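Local coordinates for nitroalkane oxidase (Podospora anserina, PDB 3MKH), which oxidises nitroalkanes to aldehydes or ketones, using FAD and molecular oxygen, with release of nitrite and hydrogen peroxide after abstraction of a substrate proton, at residues T331-H336 with R349-A354; K12-A17 with S78-E83; M285-D290 with S386-T391. One frame throughout, in Å; residues are numbered along the deposited sequence.

Contact 1 of 3, residues T331-H336 with R349-A354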
ATOM      1  N   THR A 331      17.999   9.621  -3.350  1.00 18.43           N
ATOM      2  CA  THR A 331      19.330   9.041  -3.501  1.00 19.51           C
ATOM      3  C   THR A 331      20.404  10.139  -3.605  1.00 21.13           C
ATOM      4  O   THR A 331      21.465  10.039  -2.992  1.00 20.75           O
ATOM      5  CB  THR A 331      19.417   8.098  -4.719  1.00 21.90           C
ATOM      6  OG1 THR A 331      18.602   6.947  -4.479  1.00 22.81           O
ATOM      7  CG2 THR A 331      20.849   7.640  -4.941  1.00 20.87           C
ATOM      8  N   TRP A 332      20.140  11.173  -4.400  1.00 18.94           N
ATOM      9  CA  TRP A 332      21.134  12.248  -4.574  1.00 21.00           C
ATOM     10  C   TRP A 332      21.316  13.077  -3.294  1.00 21.32           C
ATOM     11  O   TRP A 332      22.427  13.501  -2.962  1.00 21.14           O
ATOM     12  CB  TRP A 332      20.764  13.140  -5.757  1.00 19.74           C
ATOM     13  CG  TRP A 332      21.011  12.477  -7.098  1.00 23.46           C
ATOM     14  CD1 TRP A 332      21.298  11.156  -7.327  1.00 25.76           C
ATOM     15  CD2 TRP A 332      21.006  13.110  -8.383  1.00 25.41           C
ATOM     16  NE1 TRP A 332      21.467  10.930  -8.678  1.00 22.85           N
ATOM     17  CE2 TRP A 332      21.293  12.112  -9.346  1.00 26.70           C
ATOM     18  CE3 TRP A 332      20.791  14.425  -8.814  1.00 30.11           C
ATOM     19  CZ2 TRP A 332      21.365  12.389 -10.713  1.00 27.11           C
ATOM     20  CZ3 TRP A 332      20.856  14.696 -10.174  1.00 31.63           C
ATOM     21  CH2 TRP A 332      21.146  13.683 -11.105  1.00 30.09           C
ATOM     22  N   LYS A 333      20.225  13.313  -2.574  1.00 21.42           N
ATOM     23  CA  LYS A 333      20.334  13.992  -1.279  1.00 22.49           C
ATOM     24  C   LYS A 333      21.244  13.202  -0.328  1.00 25.66           C
ATOM     25  O   LYS A 333      22.144  13.767   0.309  1.00 22.73           O
ATOM     26  CB  LYS A 333      18.944  14.233  -0.662  1.00 22.34           C
ATOM     27  CG  LYS A 333      18.974  14.666   0.799  1.00 23.00           C
ATOM     28  CD  LYS A 333      19.665  16.012   0.997  1.00 23.66           C
ATOM     29  CE  LYS A 333      19.825  16.320   2.516  1.00 25.14           C
ATOM     30  NZ  LYS A 333      20.441  17.643   2.828  1.00 25.86           N
ATOM     31  N   ALA A 334      21.010  11.896  -0.229  1.00 20.75           N
ATOM     32  CA  ALA A 334      21.828  11.038   0.619  1.00 21.88           C
ATOM     33  C   ALA A 334      23.278  11.027   0.140  1.00 21.20           C
ATOM     34  O   ALA A 334      24.198  11.056   0.951  1.00 23.43           O
ATOM     35  CB  ALA A 334      21.269   9.599   0.649  1.00 20.09           C
ATOM     36  N   ALA A 335      23.483  10.958  -1.175  1.00 22.20           N
ATOM     37  CA  ALA A 335      24.840  10.989  -1.717  1.00 18.63           C
ATOM     38  C   ALA A 335      25.546  12.284  -1.281  1.00 24.56           C
ATOM     39  O   ALA A 335      26.705  12.278  -0.848  1.00 22.79           O
ATOM     40  CB  ALA A 335      24.803  10.901  -3.220  1.00 18.21           C
ATOM     41  N   HIS A 336      24.837  13.399  -1.402  1.00 23.20           N
ATOM     42  CA  HIS A 336      25.433  14.695  -1.091  1.00 23.64           C
ATOM     43  C   HIS A 336      25.695  14.833   0.411  1.00 24.48           C
ATOM     44  O   HIS A 336      26.782  15.247   0.830  1.00 24.55           O
ATOM     45  CB  HIS A 336      24.544  15.827  -1.603  1.00 26.37           C
ATOM     46  CG  HIS A 336      25.144  17.184  -1.422  1.00 25.97           C
ATOM     47  ND1 HIS A 336      24.806  18.017  -0.377  1.00 25.83           N
ATOM     48  CD2 HIS A 336      26.097  17.838  -2.134  1.00 30.65           C
ATOM     49  CE1 HIS A 336      25.506  19.138  -0.468  1.00 28.16           C
ATOM     50  NE2 HIS A 336      26.295  19.055  -1.527  1.00 27.04           N
ATOM     51  N   ARG A 349      24.169   9.321   7.918  1.00 23.91           N
ATOM     52  CA  ARG A 349      23.962   7.894   7.830  1.00 27.52           C
ATOM     53  C   ARG A 349      22.486   7.548   7.683  1.00 25.64           C
ATOM     54  O   ARG A 349      22.117   6.659   6.914  1.00 24.23           O
ATOM     55  CB  ARG A 349      24.505   7.308   9.126  1.00 28.38           C
ATOM     56  CG  ARG A 349      24.274   5.883   9.312  1.00 36.63           C
ATOM     57  CD  ARG A 349      25.376   5.326  10.161  1.00 35.55           C
ATOM     58  NE  ARG A 349      25.326   3.899   9.983  1.00 36.97           N
ATOM     59  CZ  ARG A 349      24.725   3.086  10.825  1.00 40.90           C
ATOM     60  NH1 ARG A 349      24.168   3.574  11.929  1.00 30.48           N
ATOM     61  NH2 ARG A 349      24.708   1.788  10.569  1.00 40.41           N
ATOM     62  N   GLU A 350      21.638   8.245   8.436  1.00 22.36           N
ATOM     63  CA  GLU A 350      20.199   8.005   8.350  1.00 21.73           C
ATOM     64  C   GLU A 350      19.652   8.176   6.930  1.00 22.16           C
ATOM     65  O   GLU A 350      18.757   7.434   6.510  1.00 21.13           O
ATOM     66  CB  GLU A 350      19.409   8.921   9.309  1.00 22.04           C
ATOM     67  CG  GLU A 350      17.957   8.448   9.480  1.00 22.69           C
ATOM     68  CD  GLU A 350      17.026   9.497  10.095  1.00 32.08           C
ATOM     69  OE1 GLU A 350      17.176  10.697   9.782  1.00 30.02           O
ATOM     70  OE2 GLU A 350      16.125   9.111  10.882  1.00 31.74           O
ATOM     71  N   LEU A 351      20.173   9.161   6.199  1.00 22.74           N
ATOM     72  CA  LEU A 351      19.715   9.396   4.830  1.00 19.47           C
ATOM     73  C   LEU A 351      20.174   8.296   3.874  1.00 22.65           C
ATOM     74  O   LEU A 351      19.435   7.920   2.971  1.00 23.12           O
ATOM     75  CB  LEU A 351      20.179  10.763   4.319  1.00 22.30           C
ATOM     76  CG  LEU A 351      19.590  11.982   5.047  1.00 26.45           C
ATOM     77  CD1 LEU A 351      19.993  13.276   4.330  1.00 25.70           C
ATOM     78  CD2 LEU A 351      18.076  11.883   5.172  1.00 26.42           C
ATOM     79  N   ALA A 352      21.394   7.795   4.061  1.00 22.47           N
ATOM     80  CA  ALA A 352      21.873   6.685   3.239  1.00 20.17           C
ATOM     81  C   ALA A 352      20.960   5.475   3.423  1.00 20.61           C
ATOM     82  O   ALA A 352      20.502   4.902   2.453  1.00 20.88           O
ATOM     83  CB  ALA A 352      23.313   6.319   3.593  1.00 21.79           C
ATOM     84  N   LEU A 353      20.723   5.091   4.673  1.00 20.04           N
ATOM     85  CA  LEU A 353      19.777   4.019   4.996  1.00 20.43           C
ATOM     86  C   LEU A 353      18.393   4.256   4.388  1.00 23.67           C
ATOM     87  O   LEU A 353      17.769   3.331   3.837  1.00 22.82           O
ATOM     88  CB  LEU A 353      19.643   3.873   6.509  1.00 20.95           C
ATOM     89  CG  LEU A 353      20.934   3.506   7.244  1.00 28.55           C
ATOM     90  CD1 LEU A 353      20.814   3.813   8.742  1.00 27.01           C
ATOM     91  CD2 LEU A 353      21.249   2.047   7.011  1.00 27.11           C
ATOM     92  N   ALA A 354      17.909   5.488   4.482  1.00 19.93           N
ATOM     93  CA  ALA A 354      16.605   5.827   3.900  1.00 21.57           C
ATOM     94  C   ALA A 354      16.559   5.595   2.388  1.00 20.52           C
ATOM     95  O   ALA A 354      15.571   5.042   1.862  1.00 21.59           O
ATOM     96  CB  ALA A 354      16.227   7.281   4.225  1.00 21.02           C
TER
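A334 lays its methyl group over the backbone and side-chain root of L351, so that at this point only a methyl group separates the two backbones. A334 CB lies 3.4 Å from L351 O and 4.0 Å from L351 CB, and just beyond it reaches A352 N at 3.9 Å. The CA atoms of A334 and L351 are 5.0 Å apart, and the helix axes approach to 8.4 Å while running antiparallel at 150°. Beside this close point, the K333 and L351 side chains cross obliquely. K333 CE comes within 3.5 Å of L351 CD1, and K333 CG is 3.9 Å from the same methyl. The bend at chi2 (63°) folds the lysine chain over the leucine branch, while its ammonium nitrogen travels on to the carbonyl oxygen of S424. The segments belong to helices 311-340 and 345-374, successive helices of the C-terminal helical bundle characteristic of acyl-CoA dehydrogenases, joined by a short turn into an antiparallel hairpin. Helix 262-298 touches both partners, with V275 meeting A335 and A352, and the side chain of A352 is about 9 Å from that of D399, the inferred proton acceptor. F5 of the second subunit packs on K333, and E325 of the same subunit on L351. No hydrogen bond or salt bridge links the two segments: small alanines permit the close approach, aliphatic carbons and a methyl set against the L351 carbonyl make the contact, and the lysine contributes its methylenes while its ammonium group, probably charged, is hydrogen-bonded to the S424 oxygen outside the pair.

Contact 2 of 3, residues K12-A17 with S78-E83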
ATOM      1  N   LYS A  12      27.990  15.870 -15.854  1.00 27.72           N
ATOM      2  CA  LYS A  12      27.492  15.541 -17.182  1.00 33.08           C
ATOM      3  C   LYS A  12      28.443  14.573 -17.859  1.00 31.03           C
ATOM      4  O   LYS A  12      28.013  13.642 -18.542  1.00 34.10           O
ATOM      5  CB  LYS A  12      27.308  16.803 -18.031  1.00 33.51           C
ATOM      6  CG  LYS A  12      26.010  17.513 -17.739  1.00 33.14           C
ATOM      7  CD  LYS A  12      25.916  18.865 -18.425  1.00 42.63           C
ATOM      8  CE  LYS A  12      24.725  19.651 -17.881  1.00 39.49           C
ATOM      9  NZ  LYS A  12      24.644  21.026 -18.437  1.00 47.17           N
ATOM     10  N   GLY A  13      29.739  14.789 -17.656  1.00 32.80           N
ATOM     11  CA  GLY A  13      30.751  13.922 -18.228  1.00 29.55           C
ATOM     12  C   GLY A  13      30.611  12.500 -17.713  1.00 34.07           C
ATOM     13  O   GLY A  13      30.687  11.527 -18.476  1.00 29.35           O
ATOM     14  N   THR A  14      30.387  12.378 -16.411  1.00 31.86           N
ATOM     15  CA  THR A  14      30.185  11.074 -15.803  1.00 30.08           C
ATOM     16  C   THR A  14      28.970  10.371 -16.404  1.00 25.58           C
ATOM     17  O   THR A  14      29.044   9.195 -16.739  1.00 26.29           O
ATOM     18  CB  THR A  14      30.042  11.189 -14.272  1.00 32.10           C
ATOM     19  OG1 THR A  14      31.279  11.658 -13.721  1.00 33.45           O
ATOM     20  CG2 THR A  14      29.703   9.841 -13.650  1.00 32.15           C
ATOM     21  N   TYR A  15      27.867  11.099 -16.547  1.00 23.95           N
ATOM     22  CA  TYR A  15      26.655  10.547 -17.156  1.00 26.95           C
ATOM     23  C   TYR A  15      26.929  10.033 -18.569  1.00 26.75           C
ATOM     24  O   TYR A  15      26.556   8.914 -18.911  1.00 25.12           O
ATOM     25  CB  TYR A  15      25.538  11.592 -17.187  1.00 22.69           C
ATOM     26  CG  TYR A  15      24.252  11.118 -17.849  1.00 24.30           C
ATOM     27  CD1 TYR A  15      23.571  10.000 -17.375  1.00 28.62           C
ATOM     28  CD2 TYR A  15      23.723  11.785 -18.946  1.00 25.51           C
ATOM     29  CE1 TYR A  15      22.401   9.561 -17.975  1.00 28.02           C
ATOM     30  CE2 TYR A  15      22.542  11.352 -19.561  1.00 27.90           C
ATOM     31  CZ  TYR A  15      21.887  10.245 -19.068  1.00 28.04           C
ATOM     32  OH  TYR A  15      20.712   9.810 -19.642  1.00 30.96           O
ATOM     33  N   GLN A  16      27.587  10.850 -19.386  1.00 26.68           N
ATOM     34  CA  GLN A  16      27.883  10.454 -20.761  1.00 28.50           C
ATOM     35  C   GLN A  16      28.827   9.251 -20.833  1.00 25.91           C
ATOM     36  O   GLN A  16      28.603   8.325 -21.626  1.00 26.10           O
ATOM     37  CB  GLN A  16      28.427  11.637 -21.573  1.00 31.42           C
ATOM     38  CG  GLN A  16      27.401  12.736 -21.801  1.00 31.66           C
ATOM     39  CD  GLN A  16      26.140  12.217 -22.472  1.00 40.17           C
ATOM     40  OE1 GLN A  16      26.180  11.259 -23.259  1.00 42.26           O
ATOM     41  NE2 GLN A  16      25.006  12.841 -22.161  1.00 38.02           N
ATOM     42  N   ALA A  17      29.866   9.251 -20.002  1.00 23.41           N
ATOM     43  CA  ALA A  17      30.766   8.098 -19.929  1.00 28.37           C
ATOM     44  C   ALA A  17      30.028   6.835 -19.466  1.00 28.31           C
ATOM     45  O   ALA A  17      30.287   5.736 -19.963  1.00 24.46           O
ATOM     46  CB  ALA A  17      31.944   8.385 -19.001  1.00 28.43           C
ATOM     47  N   SER A  78      29.125   8.490  -8.494  1.00 25.12           N
ATOM     48  CA  SER A  78      28.934   7.053  -8.412  1.00 23.96           C
ATOM     49  C   SER A  78      27.468   6.681  -8.609  1.00 23.01           C
ATOM     50  O   SER A  78      27.159   5.707  -9.284  1.00 24.35           O
ATOM     51  CB  SER A  78      29.435   6.533  -7.067  1.00 25.39           C
ATOM     52  OG  SER A  78      30.846   6.561  -7.061  1.00 30.24           O
ATOM     53  N   ALA A  79      26.567   7.460  -8.019  1.00 21.39           N
ATOM     54  CA  ALA A  79      25.139   7.181  -8.139  1.00 24.21           C
ATOM     55  C   ALA A  79      24.690   7.336  -9.585  1.00 22.82           C
ATOM     56  O   ALA A  79      23.832   6.592 -10.063  1.00 20.98           O
ATOM     57  CB  ALA A  79      24.328   8.090  -7.223  1.00 20.53           C
ATOM     58  N   ILE A  80      25.281   8.303 -10.283  1.00 19.68           N
ATOM     59  CA  ILE A  80      24.969   8.515 -11.691  1.00 21.54           C
ATOM     60  C   ILE A  80      25.413   7.311 -12.517  1.00 20.69           C
ATOM     61  O   ILE A  80      24.647   6.769 -13.313  1.00 19.50           O
ATOM     62  CB  ILE A  80      25.596   9.830 -12.219  1.00 23.45           C
ATOM     63  CG1 ILE A  80      24.854  11.027 -11.607  1.00 24.13           C
ATOM     64  CG2 ILE A  80      25.573   9.853 -13.747  1.00 20.62           C
ATOM     65  CD1 ILE A  80      25.575  12.382 -11.742  1.00 28.09           C
ATOM     66  N   LEU A  81      26.639   6.864 -12.300  1.00 23.25           N
ATOM     67  CA  LEU A  81      27.145   5.706 -13.025  1.00 22.54           C
ATOM     68  C   LEU A  81      26.285   4.468 -12.748  1.00 22.17           C
ATOM     69  O   LEU A  81      25.882   3.744 -13.669  1.00 24.45           O
ATOM     70  CB  LEU A  81      28.602   5.435 -12.635  1.00 22.59           C
ATOM     71  CG  LEU A  81      29.185   4.103 -13.122  1.00 22.37           C
ATOM     72  CD1 LEU A  81      29.296   4.095 -14.634  1.00 26.86           C
ATOM     73  CD2 LEU A  81      30.556   3.861 -12.497  1.00 30.53           C
ATOM     74  N   VAL A  82      26.025   4.213 -11.472  1.00 21.54           N
ATOM     75  CA  VAL A  82      25.282   3.016 -11.075  1.00 22.64           C
ATOM     76  C   VAL A  82      23.852   2.986 -11.645  1.00 21.36           C
ATOM     77  O   VAL A  82      23.377   1.935 -12.094  1.00 21.04           O
ATOM     78  CB  VAL A  82      25.260   2.852  -9.537  1.00 21.30           C
ATOM     79  CG1 VAL A  82      24.301   1.761  -9.133  1.00 21.00           C
ATOM     80  CG2 VAL A  82      26.664   2.534  -9.024  1.00 20.49           C
ATOM     81  N   GLU A  83      23.174   4.134 -11.633  1.00 21.67           N
ATOM     82  CA  GLU A  83      21.820   4.213 -12.176  1.00 22.88           C
ATOM     83  C   GLU A  83      21.825   3.829 -13.657  1.00 23.56           C
ATOM     84  O   GLU A  83      21.019   3.006 -14.108  1.00 21.27           O
ATOM     85  CB  GLU A  83      21.197   5.625 -11.986  1.00 20.16           C
ATOM     86  CG  GLU A  83      19.846   5.784 -12.724  1.00 21.50           C
ATOM     87  CD  GLU A  83      19.327   7.232 -12.808  1.00 24.29           C
ATOM     88  OE1 GLU A  83      19.831   8.102 -12.068  1.00 23.69           O
ATOM     89  OE2 GLU A  83      18.410   7.495 -13.630  1.00 24.42           O
TER
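I80 presses its CG2 methyl into the backbone of Y15, and this is where the two helices pack tightly. I80 CG2 is 3.6 Å from Y15 CA and 3.8 Å from Y15 N, and it also meets Y15 CB at 3.9 Å. The same methyl lies at the edge of the tyrosine ring, near its plane, 4.1 Å from Y15 CD1. Y15 holds CG anti to its amide nitrogen (chi1 178°), which brings the ring edge, rather than a face, to the methyl; the two side chains cross at about a right angle. One residue back, T14 CG2 stands 4.1 Å from the same I80 CG2. The helices concerned, 9-33 and 75-88, belong to the N-terminal helical domain of the acyl-CoA dehydrogenase fold. Their segments run nearly parallel, at 22°, with axes 8.8 Å apart, and I80 makes the closest approach between them. On its far side helix 75-88 leans on helix 262-298, with A79 against A279 and V82 against M280. Beyond T14 the contact slackens: L81 CB stays 4.7 Å from T14 CG2, and the backbone nitrogen L81 N is 4.5 Å from T14 CG2. Both residues are partly exposed here, and T14 turns its hydroxyl back to the carbonyl oxygen of S10 in its own helix. K12, G13 and Q16 lie further round helix 9-33, on its solvent-exposed face. The tyrosine flank is closed instead by the second subunit, whose Y426 stacks with the Y15 ring, packs on I80 and hydrogen-bonds to E83 through its hydroxyl.

Contact 3 of 3, residues M285-D290 with S386-T391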
ATOM      1  N   MET A 285      13.950   1.190 -12.053  1.00 19.47           N
ATOM      2  CA  MET A 285      12.670   1.882 -12.203  1.00 18.35           C
ATOM      3  C   MET A 285      12.622   2.607 -13.533  1.00 20.52           C
ATOM      4  O   MET A 285      11.638   2.518 -14.268  1.00 19.56           O
ATOM      5  CB  MET A 285      12.437   2.851 -11.039  1.00 18.08           C
ATOM      6  CG  MET A 285      12.274   2.114  -9.704  1.00 23.31           C
ATOM      7  SD  MET A 285      12.235   3.181  -8.248  1.00 22.75           S
ATOM      8  CE  MET A 285      10.604   3.909  -8.442  1.00 19.13           C
ATOM      9  N   ARG A 286      13.701   3.316 -13.841  1.00 18.99           N
ATOM     10  CA  ARG A 286      13.851   3.959 -15.143  1.00 21.06           C
ATOM     11  C   ARG A 286      13.707   2.931 -16.271  1.00 20.28           C
ATOM     12  O   ARG A 286      12.969   3.143 -17.229  1.00 20.53           O
ATOM     13  CB  ARG A 286      15.218   4.669 -15.221  1.00 19.33           C
ATOM     14  CG  ARG A 286      15.600   5.083 -16.624  1.00 24.30           C
ATOM     15  CD  ARG A 286      16.299   6.438 -16.625  1.00 24.64           C
ATOM     16  NE  ARG A 286      17.672   6.440 -16.105  1.00 22.31           N
ATOM     17  CZ  ARG A 286      18.734   6.073 -16.812  1.00 23.69           C
ATOM     18  NH1 ARG A 286      18.583   5.614 -18.051  1.00 28.11           N
ATOM     19  NH2 ARG A 286      19.949   6.158 -16.283  1.00 23.62           N
ATOM     20  N   ALA A 287      14.406   1.802 -16.158  1.00 19.13           N
ATOM     21  CA  ALA A 287      14.307   0.781 -17.207  1.00 19.19           C
ATOM     22  C   ALA A 287      12.876   0.245 -17.349  1.00 20.46           C
ATOM     23  O   ALA A 287      12.403   0.031 -18.454  1.00 21.14           O
ATOM     24  CB  ALA A 287      15.288  -0.385 -16.956  1.00 20.62           C
ATOM     25  N   ALA A 288      12.204   0.012 -16.227  1.00 19.06           N
ATOM     26  CA  ALA A 288      10.844  -0.517 -16.273  1.00 20.63           C
ATOM     27  C   ALA A 288       9.899   0.511 -16.892  1.00 20.28           C
ATOM     28  O   ALA A 288       9.076   0.183 -17.759  1.00 20.09           O
ATOM     29  CB  ALA A 288      10.376  -0.916 -14.871  1.00 17.43           C
ATOM     30  N   PHE A 289      10.026   1.762 -16.455  1.00 20.51           N
ATOM     31  CA  PHE A 289       9.213   2.835 -17.023  1.00 21.79           C
ATOM     32  C   PHE A 289       9.450   2.961 -18.531  1.00 21.13           C
ATOM     33  O   PHE A 289       8.503   3.021 -19.311  1.00 22.24           O
ATOM     34  CB  PHE A 289       9.509   4.171 -16.340  1.00 20.31           C
ATOM     35  CG  PHE A 289       8.754   5.320 -16.940  1.00 20.03           C
ATOM     36  CD1 PHE A 289       7.487   5.655 -16.473  1.00 23.00           C
ATOM     37  CD2 PHE A 289       9.292   6.045 -17.989  1.00 21.61           C
ATOM     38  CE1 PHE A 289       6.776   6.715 -17.039  1.00 22.79           C
ATOM     39  CE2 PHE A 289       8.596   7.095 -18.561  1.00 22.81           C
ATOM     40  CZ  PHE A 289       7.330   7.433 -18.081  1.00 25.72           C
ATOM     41  N   ASP A 290      10.714   3.008 -18.939  1.00 21.19           N
ATOM     42  CA  ASP A 290      11.056   3.132 -20.357  1.00 22.85           C
ATOM     43  C   ASP A 290      10.510   1.996 -21.208  1.00 24.66           C
ATOM     44  O   ASP A 290      10.009   2.231 -22.310  1.00 21.93           O
ATOM     45  CB  ASP A 290      12.569   3.199 -20.545  1.00 23.06           C
ATOM     46  CG  ASP A 290      13.161   4.555 -20.137  1.00 27.50           C
ATOM     47  OD1 ASP A 290      12.404   5.503 -19.838  1.00 23.25           O
ATOM     48  OD2 ASP A 290      14.400   4.663 -20.122  1.00 28.36           O
ATOM     49  N   SER A 386       9.894  -9.523 -16.771  1.00 20.19           N
ATOM     50  CA  SER A 386      10.131 -10.558 -15.771  1.00 20.38           C
ATOM     51  C   SER A 386      11.539 -10.431 -15.173  1.00 19.84           C
ATOM     52  O   SER A 386      11.713 -10.486 -13.956  1.00 20.12           O
ATOM     53  CB  SER A 386       9.925 -11.952 -16.374  1.00 21.89           C
ATOM     54  OG  SER A 386      10.214 -12.960 -15.431  1.00 23.35           O
ATOM     55  N   ASP A 387      12.534 -10.257 -16.032  1.00 20.43           N
ATOM     56  CA  ASP A 387      13.908 -10.108 -15.567  1.00 20.04           C
ATOM     57  C   ASP A 387      14.056  -8.869 -14.692  1.00 22.34           C
ATOM     58  O   ASP A 387      14.815  -8.887 -13.720  1.00 20.25           O
ATOM     59  CB  ASP A 387      14.878 -10.016 -16.740  1.00 24.02           C
ATOM     60  CG  ASP A 387      15.137 -11.362 -17.395  1.00 33.57           C
ATOM     61  OD1 ASP A 387      14.718 -12.404 -16.829  1.00 32.08           O
ATOM     62  OD2 ASP A 387      15.772 -11.366 -18.472  1.00 37.46           O
ATOM     63  N   LEU A 388      13.357  -7.786 -15.042  1.00 20.69           N
ATOM     64  CA  LEU A 388      13.402  -6.574 -14.205  1.00 18.91           C
ATOM     65  C   LEU A 388      12.901  -6.862 -12.790  1.00 17.43           C
ATOM     66  O   LEU A 388      13.564  -6.531 -11.816  1.00 21.09           O
ATOM     67  CB  LEU A 388      12.611  -5.419 -14.833  1.00 20.60           C
ATOM     68  CG  LEU A 388      13.375  -4.724 -15.964  1.00 23.06           C
ATOM     69  CD1 LEU A 388      12.417  -3.959 -16.854  1.00 23.47           C
ATOM     70  CD2 LEU A 388      14.416  -3.796 -15.352  1.00 22.03           C
ATOM     71  N   LEU A 389      11.726  -7.478 -12.679  1.00 18.23           N
ATOM     72  CA  LEU A 389      11.191  -7.884 -11.369  1.00 18.56           C
ATOM     73  C   LEU A 389      12.183  -8.781 -10.594  1.00 19.26           C
ATOM     74  O   LEU A 389      12.496  -8.545  -9.427  1.00 18.83           O
ATOM     75  CB  LEU A 389       9.866  -8.650 -11.568  1.00 17.38           C
ATOM     76  CG  LEU A 389       9.255  -9.191 -10.274  1.00 19.72           C
ATOM     77  CD1 LEU A 389       9.097  -8.040  -9.274  1.00 22.28           C
ATOM     78  CD2 LEU A 389       7.912  -9.887 -10.524  1.00 18.61           C
ATOM     79  N   ASN A 390      12.682  -9.819 -11.251  1.00 17.99           N
ATOM     80  CA  ASN A 390      13.585 -10.741 -10.582  1.00 22.00           C
ATOM     81  C   ASN A 390      14.946 -10.148 -10.239  1.00 20.30           C
ATOM     82  O   ASN A 390      15.680 -10.707  -9.429  1.00 21.50           O
ATOM     83  CB  ASN A 390      13.727 -12.032 -11.369  1.00 19.76           C
ATOM     84  CG  ASN A 390      12.515 -12.915 -11.205  1.00 22.03           C
ATOM     85  OD1 ASN A 390      12.240 -13.379 -10.112  1.00 24.03           O
ATOM     86  ND2 ASN A 390      11.755 -13.102 -12.277  1.00 24.68           N
ATOM     87  N   THR A 391      15.272  -9.019 -10.850  1.00 16.92           N
ATOM     88  CA  THR A 391      16.446  -8.250 -10.429  1.00 16.83           C
ATOM     89  C   THR A 391      16.061  -7.396  -9.230  1.00 19.23           C
ATOM     90  O   THR A 391      16.761  -7.349  -8.211  1.00 21.19           O
ATOM     91  CB  THR A 391      16.966  -7.359 -11.592  1.00 19.32           C
ATOM     92  OG1 THR A 391      17.302  -8.190 -12.711  1.00 21.17           O
ATOM     93  CG2 THR A 391      18.213  -6.555 -11.163  1.00 18.70           C
TER
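L388 reaches over to A287 and A288 with its two methyls, and these apolar touches make up the whole contact. L388 CD2 meets A287 CB at 3.9 Å. The other branch, CD1, lies 3.8 Å from A288 CA and 4.2 Å from A288 CB, resting on the helix backbone rather than on a long side chain. L388 holds CG anti to its carbonyl carbon (chi1 -78°), which points its branched end at the two alanines. With CA atoms of A288 and L388 still 6.9 Å apart, it is the leucine that spans the gap. No hydrogen bond crosses between the segments; within 386-391, T391 OG1 binds D387 O at 2.8 Å, tilted 33° from the carbonyl plane, and T391 N reaches the same oxygen from the opposite face, giving it two donors near the helix end. Ionic pairs flank the contact without crossing it: R286 binds E83 and E84, and D387 binds R30. Other copies border both segments, W422 of the second subunit making a cation-pi contact with R286 while N390 ND2 hydrogen-bonds to OD1 of N390 of the third subunit. Short helix 385-392 packs against long helix 262-298, and helix 345-374 lies against both, touching M285 through A362 and L388 through C367; A288 is about 8 Å, side chain to side chain, from V374, which binds FAD, and helix 311-340 packs on M285 and F289.

Contact 2 comes first along the chain, in the N-terminal helical domain; contacts 1 and 3 follow in the C-terminal one, with both segments of contact 1 between those of contact 3. The centres of contacts 1 and 2 are about 17 Å apart, yet they touch where W332 CZ2 packs 3.9 Å from I80 CG1. Contacts 2 and 3, centred about 19 Å apart, are tied by the salt bridge from R286 NE to E83 OE2. Contacts 1 and 3 do not touch: centres about 23 Å, nearest atoms about 8 Å apart. Helix 75-88 is shared ground, packing on W332 of contact 1 and salt-bridged to R286 of contact 3, and all three contacts border the second subunit.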